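Local coordinates for protein SalCYP truncation (Salinispora tropica, PDB 7ABB) that belongs to the cytochrome P450 family, a mainly helical fold built around a haem, and holds heme c in its pocket, at residues I111-V123 with A350-I363. Residues are numbered along the deposited sequence; the frame is centred on the assembly and turned at random.
Sequences IRANARRRISAFV and AQILTAWEEWHELI
Arg112 and Arg116, one turn apart, straddle Glu358 in a salt-bridge network that Glu357 completes. Arg112 NH1 donates to the anti lone pair of Glu358 OE2 (2.9 Å), which lies close to the guanidinium plane, although that plane stands 70° from the carboxylate. Arg112 NH1 and NH2 also converge end-on upon Glu357 OE1, at 2.9 and 3.1 Å. A bend at chi3 (-60°) turns the Arg112 tip toward both acids, while the methyl CG2 of Thr354 lies over one guanidinium face. Arg116 NE pairs with Glu358 OE1 at 3.0 Å, and a water links Arg116 NH2 to Glu358 OE2, so both carboxylate oxygens are engaged; two arginines this near would probably favour the ionised acid.

The helices interlock knobs-into-holes: Glu358 fits among Arg112, Ala115, Arg116 and Ile119, its CB against the Ala115 methyl. In return Ile119 sits among Ala355, Glu358, Trp359 and Leu362, with Ile119 CG2 3.6 Å from Leu362 CD1. The apolar packing continues where Trp359 CZ3 comes to the edge of the Phe122 ring, 3.8 Å from Phe122 CE1, and Val123 CG2 rests on Leu362 and Ile363.

The axes of segments 111-120 and 350-362 approach to 8.9 Å and cross at -40°, running roughly the same way. Their helices correspond to D and L of the P450 four-helix bundle, with 130-147 (E), which receives Ile111 through Tyr138 and Asn142, and 238-253 (I) as the other members; helix 268-278 also packs against 345-362.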
loop_
_atom_site.group_PDB
_atom_site.type_symbol
_atom_site.label_atom_id
_atom_site.label_comp_id
_atom_site.label_asym_id
_atom_site.label_seq_id
_atom_site.Cartn_x
_atom_site.Cartn_y
_atom_site.Cartn_z
ATOM N N ILE A 111 15.846 4.512 8.272
ATOM C CA ILE A 111 14.649 3.745 8.595
ATOM C C ILE A 111 14.890 2.893 9.830
ATOM O O ILE A 111 14.058 2.824 10.744
ATOM C CB ILE A 111 14.251 2.869 7.399
ATOM C CG1 ILE A 111 13.843 3.716 6.194
ATOM C CG2 ILE A 111 13.131 1.909 7.810
ATOM C CD1 ILE A 111 13.691 2.885 4.948
ATOM N N ARG A 112 16.042 2.225 9.864
ATOM C CA ARG A 112 16.371 1.338 10.975
ATOM C C ARG A 112 16.497 2.102 12.285
ATOM O O ARG A 112 15.992 1.662 13.328
ATOM C CB ARG A 112 17.658 0.585 10.654
ATOM C CG ARG A 112 17.946 -0.542 11.651
ATOM C CD ARG A 112 19.202 -1.332 11.338
ATOM N NE ARG A 112 19.087 -1.951 10.036
ATOM C CZ ARG A 112 18.300 -2.980 9.727
ATOM N NH1 ARG A 112 17.536 -3.585 10.639
ATOM N NH2 ARG A 112 18.277 -3.412 8.473
ATOM N N ALA A 113 17.190 3.247 12.257
ATOM C CA ALA A 113 17.356 4.029 13.478
ATOM C C ALA A 113 16.017 4.554 13.976
ATOM O O ALA A 113 15.787 4.644 15.192
ATOM C CB ALA A 113 18.326 5.180 13.239
ATOM N N ASN A 114 15.138 4.912 13.036
ATOM C CA ASN A 114 13.769 5.320 13.342
ATOM C C ASN A 114 13.009 4.194 14.055
ATOM O O ASN A 114 12.499 4.388 15.169
ATOM C CB ASN A 114 13.124 5.748 12.019
ATOM C CG ASN A 114 11.654 6.101 12.097
ATOM O OD1 ASN A 114 11.045 6.233 13.151
ATOM N ND2 ASN A 114 11.066 6.254 10.919
ATOM N N ALA A 115 12.980 2.997 13.464
ATOM C CA ALA A 115 12.313 1.876 14.111
ATOM C C ALA A 115 12.875 1.635 15.501
ATOM O O ALA A 115 12.129 1.466 16.473
ATOM C CB ALA A 115 12.481 0.617 13.290
ATOM N N ARG A 116 14.203 1.610 15.613
ATOM C CA ARG A 116 14.831 1.258 16.889
ATOM C C ARG A 116 14.504 2.289 17.960
ATOM O O ARG A 116 14.214 1.948 19.120
ATOM C CB ARG A 116 16.341 1.117 16.698
ATOM C CG ARG A 116 17.088 0.637 17.920
ATOM C CD ARG A 116 18.588 0.552 17.685
ATOM N NE ARG A 116 18.986 -0.457 16.697
ATOM C CZ ARG A 116 19.551 -0.204 15.514
ATOM N NH1 ARG A 116 19.793 1.042 15.101
ATOM N NH2 ARG A 116 19.886 -1.209 14.723
ATOM N N ARG A 117 14.600 3.567 17.600
ATOM C CA ARG A 117 14.274 4.638 18.524
ATOM C C ARG A 117 12.852 4.505 19.031
ATOM O O ARG A 117 12.586 4.621 20.235
ATOM C CB ARG A 117 14.463 5.983 17.804
ATOM C CG ARG A 117 14.084 7.219 18.613
ATOM C CD ARG A 117 13.438 8.320 17.757
ATOM N NE ARG A 117 14.129 8.482 16.477
ATOM C CZ ARG A 117 13.514 8.731 15.318
ATOM N NH1 ARG A 117 12.201 8.891 15.278
ATOM N NH2 ARG A 117 14.199 8.804 14.179
ATOM N N ARG A 118 11.916 4.254 18.114
ATOM C CA ARG A 118 10.514 4.245 18.486
ATOM C C ARG A 118 10.190 3.014 19.328
ATOM O O ARG A 118 9.498 3.119 20.343
ATOM C CB ARG A 118 9.647 4.327 17.231
ATOM C CG ARG A 118 9.763 5.664 16.518
ATOM C CD ARG A 118 8.858 5.702 15.293
ATOM N NE ARG A 118 8.923 7.026 14.682
ATOM C CZ ARG A 118 8.286 8.089 15.148
ATOM N NH1 ARG A 118 7.520 8.012 16.235
ATOM N NH2 ARG A 118 8.430 9.265 14.539
ATOM N N ILE A 119 10.705 1.846 18.945
ATOM C CA ILE A 119 10.382 0.642 19.718
ATOM C C ILE A 119 11.035 0.714 21.089
ATOM O O ILE A 119 10.423 0.351 22.104
ATOM C CB ILE A 119 10.816 -0.603 18.945
ATOM C CG1 ILE A 119 10.010 -0.711 17.657
ATOM C CG2 ILE A 119 10.596 -1.870 19.822
ATOM C CD1 ILE A 119 10.647 -1.574 16.609
ATOM N N SER A 120 12.286 1.184 21.154
ATOM C CA SER A 120 12.971 1.341 22.431
ATOM C C SER A 120 12.155 2.153 23.417
ATOM O O SER A 120 12.209 1.896 24.626
ATOM C CB SER A 120 14.331 2.017 22.219
ATOM O OG SER A 120 15.262 1.134 21.645
ATOM N N ALA A 121 11.387 3.123 22.932
ATOM C CA ALA A 121 10.691 4.027 23.833
ATOM C C ALA A 121 9.488 3.383 24.510
ATOM O O ALA A 121 8.994 3.935 25.490
ATOM C CB ALA A 121 10.242 5.279 23.068
ATOM N N PHE A 122 8.994 2.243 24.016
ATOM C CA PHE A 122 7.874 1.577 24.679
ATOM C C PHE A 122 8.136 0.138 25.098
ATOM O O PHE A 122 7.242 -0.462 25.695
ATOM C CB PHE A 122 6.588 1.629 23.836
ATOM C CG PHE A 122 6.692 1.070 22.443
ATOM C CD1 PHE A 122 6.676 -0.299 22.201
ATOM C CD2 PHE A 122 6.722 1.922 21.350
ATOM C CE1 PHE A 122 6.738 -0.802 20.893
ATOM C CE2 PHE A 122 6.787 1.440 20.065
ATOM C CZ PHE A 122 6.789 0.085 19.814
ATOM N N VAL A 123 9.333 -0.413 24.873
ATOM C CA VAL A 123 9.609 -1.799 25.273
ATOM C C VAL A 123 9.254 -2.041 26.738
ATOM O O VAL A 123 8.738 -3.109 27.096
ATOM C CB VAL A 123 11.081 -2.174 25.011
ATOM C CG1 VAL A 123 11.387 -3.553 25.576
ATOM C CG2 VAL A 123 11.374 -2.202 23.564
ATOM N N ALA A 350 11.326 -2.282 2.263
ATOM C CA ALA A 350 12.401 -1.942 3.201
ATOM C C ALA A 350 11.827 -1.540 4.550
ATOM O O ALA A 350 12.356 -1.925 5.602
ATOM C CB ALA A 350 13.278 -0.824 2.629
ATOM N N GLN A 351 10.739 -0.774 4.551
ATOM C CA GLN A 351 10.161 -0.345 5.825
ATOM C C GLN A 351 9.601 -1.520 6.620
ATOM O O GLN A 351 9.752 -1.558 7.857
ATOM C CB GLN A 351 9.058 0.673 5.591
ATOM C CG GLN A 351 9.545 2.003 5.082
ATOM C CD GLN A 351 8.412 2.939 4.865
ATOM O OE1 GLN A 351 7.879 3.483 5.816
ATOM N NE2 GLN A 351 8.018 3.130 3.600
ATOM N N ILE A 352 8.913 -2.445 5.951
ATOM C CA ILE A 352 8.302 -3.579 6.642
ATOM C C ILE A 352 9.379 -4.485 7.211
ATOM O O ILE A 352 9.364 -4.830 8.401
ATOM C CB ILE A 352 7.366 -4.337 5.683
ATOM C CG1 ILE A 352 6.185 -3.472 5.323
ATOM C CG2 ILE A 352 6.854 -5.624 6.327
ATOM C CD1 ILE A 352 5.422 -3.980 4.077
ATOM N N LEU A 353 10.326 -4.896 6.378
ATOM C CA LEU A 353 11.374 -5.795 6.835
ATOM C C LEU A 353 12.172 -5.170 7.970
ATOM O O LEU A 353 12.444 -5.814 8.987
ATOM C CB LEU A 353 12.290 -6.176 5.684
ATOM C CG LEU A 353 13.453 -7.078 6.058
ATOM C CD1 LEU A 353 12.969 -8.363 6.725
ATOM C CD2 LEU A 353 14.288 -7.392 4.836
ATOM N N THR A 354 12.580 -3.918 7.801
ATOM C CA THR A 354 13.406 -3.262 8.814
ATOM C C THR A 354 12.653 -3.149 10.131
ATOM O O THR A 354 13.228 -3.398 11.210
ATOM C CB THR A 354 13.841 -1.888 8.311
ATOM O OG1 THR A 354 14.606 -2.040 7.110
ATOM C CG2 THR A 354 14.704 -1.210 9.319
ATOM N N ALA A 355 11.376 -2.756 10.076
ATOM C CA ALA A 355 10.608 -2.629 11.317
ATOM C C ALA A 355 10.507 -3.965 12.015
ATOM O O ALA A 355 10.690 -4.049 13.237
ATOM C CB ALA A 355 9.214 -2.095 11.047
ATOM N N TRP A 356 10.209 -5.025 11.273
ATOM C CA TRP A 356 10.082 -6.322 11.927
ATOM C C TRP A 356 11.426 -6.844 12.444
ATOM O O TRP A 356 11.473 -7.539 13.474
ATOM C CB TRP A 356 9.435 -7.340 10.980
ATOM C CG TRP A 356 7.959 -7.060 10.691
ATOM C CD1 TRP A 356 7.130 -6.204 11.357
ATOM C CD2 TRP A 356 7.174 -7.657 9.650
ATOM N NE1 TRP A 356 5.866 -6.239 10.789
ATOM C CE2 TRP A 356 5.879 -7.108 9.731
ATOM C CE3 TRP A 356 7.457 -8.574 8.655
ATOM C CZ2 TRP A 356 4.856 -7.484 8.853
ATOM C CZ3 TRP A 356 6.448 -8.940 7.778
ATOM C CH2 TRP A 356 5.169 -8.396 7.889
ATOM N N GLU A 357 12.528 -6.541 11.762
ATOM C CA GLU A 357 13.847 -6.890 12.273
ATOM C C GLU A 357 14.089 -6.220 13.619
ATOM O O GLU A 357 14.501 -6.860 14.604
ATOM C CB GLU A 357 14.923 -6.480 11.258
ATOM C CG GLU A 357 15.032 -7.380 10.034
ATOM C CD GLU A 357 15.969 -6.834 8.978
ATOM O OE1 GLU A 357 16.209 -5.606 8.965
ATOM O OE2 GLU A 357 16.474 -7.625 8.150
ATOM N N GLU A 358 13.885 -4.901 13.674
ATOM C CA GLU A 358 14.181 -4.192 14.914
ATOM C C GLU A 358 13.196 -4.589 16.010
ATOM O O GLU A 358 13.573 -4.659 17.186
ATOM C CB GLU A 358 14.179 -2.676 14.681
ATOM C CG GLU A 358 15.291 -2.194 13.748
ATOM C CD GLU A 358 16.644 -2.592 14.240
ATOM O OE1 GLU A 358 16.958 -2.284 15.410
ATOM O OE2 GLU A 358 17.399 -3.214 13.471
ATOM N N TRP A 359 11.948 -4.885 15.640
ATOM C CA TRP A 359 10.968 -5.351 16.613
ATOM C C TRP A 359 11.450 -6.626 17.292
ATOM O O TRP A 359 11.426 -6.728 18.521
ATOM C CB TRP A 359 9.615 -5.572 15.923
ATOM C CG TRP A 359 8.560 -6.053 16.870
ATOM C CD1 TRP A 359 8.389 -7.333 17.314
ATOM C CD2 TRP A 359 7.555 -5.261 17.518
ATOM N NE1 TRP A 359 7.342 -7.383 18.185
ATOM C CE2 TRP A 359 6.811 -6.131 18.336
ATOM C CE3 TRP A 359 7.219 -3.908 17.498
ATOM C CZ2 TRP A 359 5.751 -5.691 19.124
ATOM C CZ3 TRP A 359 6.167 -3.463 18.281
ATOM C CH2 TRP A 359 5.430 -4.368 19.075
ATOM N N HIS A 360 11.904 -7.613 16.514
ATOM C CA HIS A 360 12.278 -8.891 17.124
ATOM C C HIS A 360 13.599 -8.838 17.881
ATOM O O HIS A 360 13.859 -9.681 18.746
ATOM C CB HIS A 360 12.288 -9.967 16.044
ATOM C CG HIS A 360 10.913 -10.364 15.620
ATOM N ND1 HIS A 360 10.192 -9.674 14.669
ATOM C CD2 HIS A 360 10.092 -11.337 16.081
ATOM C CE1 HIS A 360 9.003 -10.235 14.527
ATOM N NE2 HIS A 360 8.917 -11.244 15.379
ATOM N N GLU A 361 14.417 -7.818 17.636
ATOM C CA GLU A 361 15.619 -7.617 18.433
ATOM C C GLU A 361 15.274 -7.159 19.837
ATOM O O GLU A 361 15.906 -7.589 20.807
ATOM C CB GLU A 361 16.507 -6.588 17.749
ATOM C CG GLU A 361 17.737 -6.239 18.542
ATOM C CD GLU A 361 18.692 -7.404 18.691
ATOM O OE1 GLU A 361 19.256 -7.579 19.797
ATOM O OE2 GLU A 361 18.884 -8.138 17.697
ATOM N N LEU A 362 14.280 -6.289 19.962
ATOM C CA LEU A 362 13.911 -5.725 21.252
ATOM C C LEU A 362 12.765 -6.463 21.931
ATOM O O LEU A 362 12.697 -6.485 23.169
ATOM C CB LEU A 362 13.539 -4.249 21.064
ATOM C CG LEU A 362 14.715 -3.321 20.742
ATOM C CD1 LEU A 362 14.187 -1.956 20.362
ATOM C CD2 LEU A 362 15.651 -3.218 21.936
ATOM N N ILE A 363 11.879 -7.068 21.147
ATOM C CA ILE A 363 10.666 -7.735 21.610
ATOM C C ILE A 363 10.571 -9.079 20.887
ATOM O O ILE A 363 9.745 -9.240 19.971
ATOM C CB ILE A 363 9.426 -6.858 21.362
ATOM C CG1 ILE A 363 9.627 -5.428 21.894
ATOM C CG2 ILE A 363 8.158 -7.534 21.961
ATOM C CD1 ILE A 363 8.462 -4.475 21.583
HETATM O O HOH W 1 19.398 -4.440 14.490
#